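Local coordinates for actinorhodin polyketide putative beta-ketoacyl synthase 2 (Streptomyces coelicolor A3, PDB 1TQY), which serves as the chain length factor that pairs with the ketosynthase in the heterodimer that probably builds the polyketide chain of the antibiotic actinorhodin, at residues B[312-316]-B[394-398]. Residue numbers count along the deposited sequence, not the author numbering.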
ATOM      1  N   LEU B 312       0.195 -10.101  23.770  1.00 23.64           N
ATOM      2  CA  LEU B 312       1.104  -9.461  22.826  1.00 23.94           C
ATOM      3  C   LEU B 312       2.269  -8.783  23.527  1.00 24.12           C
ATOM      4  O   LEU B 312       3.356  -8.687  22.968  1.00 24.60           O
ATOM      5  CB  LEU B 312       0.347  -8.433  21.979  1.00 25.01           C
ATOM      6  CG  LEU B 312      -0.744  -8.990  21.059  1.00 28.16           C
ATOM      7  CD1 LEU B 312      -1.440  -7.852  20.325  1.00 29.89           C
ATOM      8  CD2 LEU B 312      -0.111  -9.949  20.058  1.00 28.15           C
ATOM      9  N   ASP B 313       2.038  -8.294  24.742  1.00 23.71           N
ATOM     10  CA  ASP B 313       3.103  -7.641  25.502  1.00 24.80           C
ATOM     11  C   ASP B 313       4.107  -8.724  25.878  1.00 24.12           C
ATOM     12  O   ASP B 313       5.321  -8.543  25.757  1.00 24.04           O
ATOM     13  CB  ASP B 313       2.561  -6.975  26.778  1.00 23.81           C
ATOM     14  CG  ASP B 313       1.703  -5.744  26.492  1.00 24.95           C
ATOM     15  OD1 ASP B 313       1.959  -5.049  25.483  1.00 24.79           O
ATOM     16  OD2 ASP B 313       0.785  -5.460  27.293  1.00 24.33           O
ATOM     17  N   ALA B 314       3.585  -9.863  26.319  1.00 23.61           N
ATOM     18  CA  ALA B 314       4.427 -10.977  26.718  1.00 24.14           C
ATOM     19  C   ALA B 314       5.262 -11.451  25.542  1.00 24.02           C
ATOM     20  O   ALA B 314       6.453 -11.739  25.698  1.00 26.31           O
ATOM     21  CB  ALA B 314       3.569 -12.113  27.255  1.00 24.52           C
ATOM     22  N   ALA B 315       4.650 -11.538  24.363  1.00 22.02           N
ATOM     23  CA  ALA B 315       5.399 -11.964  23.181  1.00 23.97           C
ATOM     24  C   ALA B 315       6.523 -10.971  22.897  1.00 23.67           C
ATOM     25  O   ALA B 315       7.666 -11.361  22.676  1.00 22.70           O
ATOM     26  CB  ALA B 315       4.475 -12.064  21.955  1.00 22.76           C
ATOM     27  N   GLU B 316       6.194  -9.682  22.899  1.00 22.80           N
ATOM     28  CA  GLU B 316       7.205  -8.665  22.635  1.00 23.97           C
ATOM     29  C   GLU B 316       8.328  -8.610  23.666  1.00 23.33           C
ATOM     30  O   GLU B 316       9.497  -8.463  23.305  1.00 20.97           O
ATOM     31  CB  GLU B 316       6.574  -7.279  22.523  1.00 25.72           C
ATOM     32  CG  GLU B 316       7.627  -6.184  22.385  1.00 27.96           C
ATOM     33  CD  GLU B 316       7.066  -4.864  21.909  1.00 31.60           C
ATOM     34  OE1 GLU B 316       6.044  -4.413  22.468  1.00 33.51           O
ATOM     35  OE2 GLU B 316       7.663  -4.282  20.977  1.00 33.33           O
ATOM     36  N   VAL B 394      13.575   0.792  17.161  1.00 22.60           N
ATOM     37  CA  VAL B 394      12.141   1.080  17.158  1.00 22.17           C
ATOM     38  C   VAL B 394      11.437  -0.150  16.592  1.00 23.07           C
ATOM     39  O   VAL B 394      11.851  -0.696  15.571  1.00 23.77           O
ATOM     40  CB  VAL B 394      11.806   2.325  16.288  1.00 22.19           C
ATOM     41  CG1 VAL B 394      10.290   2.574  16.274  1.00 22.45           C
ATOM     42  CG2 VAL B 394      12.520   3.555  16.853  1.00 22.13           C
ATOM     43  N   LEU B 395      10.377  -0.580  17.267  1.00 21.28           N
ATOM     44  CA  LEU B 395       9.620  -1.770  16.877  1.00 21.20           C
ATOM     45  C   LEU B 395       8.149  -1.478  16.609  1.00 21.99           C
ATOM     46  O   LEU B 395       7.548  -0.633  17.267  1.00 21.52           O
ATOM     47  CB  LEU B 395       9.700  -2.802  17.999  1.00 19.94           C
ATOM     48  CG  LEU B 395      11.112  -3.209  18.402  1.00 20.86           C
ATOM     49  CD1 LEU B 395      11.063  -4.245  19.508  1.00 18.65           C
ATOM     50  CD2 LEU B 395      11.824  -3.754  17.178  1.00 18.88           C
ATOM     51  N   ALA B 396       7.561  -2.197  15.663  1.00 21.49           N
ATOM     52  CA  ALA B 396       6.147  -2.005  15.375  1.00 22.23           C
ATOM     53  C   ALA B 396       5.582  -3.308  14.858  1.00 22.42           C
ATOM     54  O   ALA B 396       6.260  -4.029  14.139  1.00 22.70           O
ATOM     55  CB  ALA B 396       5.955  -0.913  14.325  1.00 22.17           C
ATOM     56  N   ARG B 397       4.360  -3.645  15.254  1.00 22.48           N
ATOM     57  CA  ARG B 397       3.761  -4.865  14.734  1.00 23.03           C
ATOM     58  C   ARG B 397       2.422  -4.513  14.155  1.00 22.21           C
ATOM     59  O   ARG B 397       1.795  -3.541  14.557  1.00 19.72           O
ATOM     60  CB  ARG B 397       3.548  -5.918  15.817  1.00 22.76           C
ATOM     61  CG  ARG B 397       4.795  -6.310  16.548  1.00 25.52           C
ATOM     62  CD  ARG B 397       4.567  -6.135  18.030  1.00 28.64           C
ATOM     63  NE  ARG B 397       4.241  -7.399  18.654  1.00 28.62           N
ATOM     64  CZ  ARG B 397       3.858  -7.551  19.918  1.00 27.29           C
ATOM     65  NH1 ARG B 397       3.730  -6.511  20.738  1.00 22.48           N
ATOM     66  NH2 ARG B 397       3.629  -8.772  20.356  1.00 23.44           N
ATOM     67  N   GLY B 398       1.993  -5.314  13.195  1.00 22.25           N
ATOM     68  CA  GLY B 398       0.705  -5.084  12.587  1.00 22.67           C
ATOM     69  C   GLY B 398      -0.136  -6.321  12.790  1.00 24.47           C
ATOM     70  O   GLY B 398       0.374  -7.440  12.784  1.00 24.51           O
TER
HETATM   71  O   HOH W   1       3.569  -5.213  23.114  1.00 32.05           O
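R397 reaches from its strand to helix 310-324 and lays one guanidinium face over E316 CB, 3.4 Å from R397 NH1. At the edge, R397 NH2 donates to L312 O (2.6 Å) and R397 NH1 adds a weak bond to it (3.1 Å); L312 O also accepts the helical bond from E316 N (3.0 Å). Spanning this gap takes arginine's length, and A315, with only a methyl, lets R397 NH2 within 3.8 Å of A315 CB. Strand 391-398 lies in one of the two core sheets of this αβαβα thiolase-like fold, parallel to 301-303; the axes of 312-316 and 394-398 cross at 137°, 11.6 Å apart. E316 OE1 makes a salt bridge with R397 NH1 (3.6 Å) and accepts from G306 N, while OE2 accepts from D305 N, supplying the buried carboxylate with donors. A water lies between D313 OD1 (2.9 Å), E316 OE1 (2.7 Å) and R397 NH1 (2.7 Å, weak). Apolar L395, packed on I285, brings CD1 into van der Waals contact with E316 OE2 (3.7 Å).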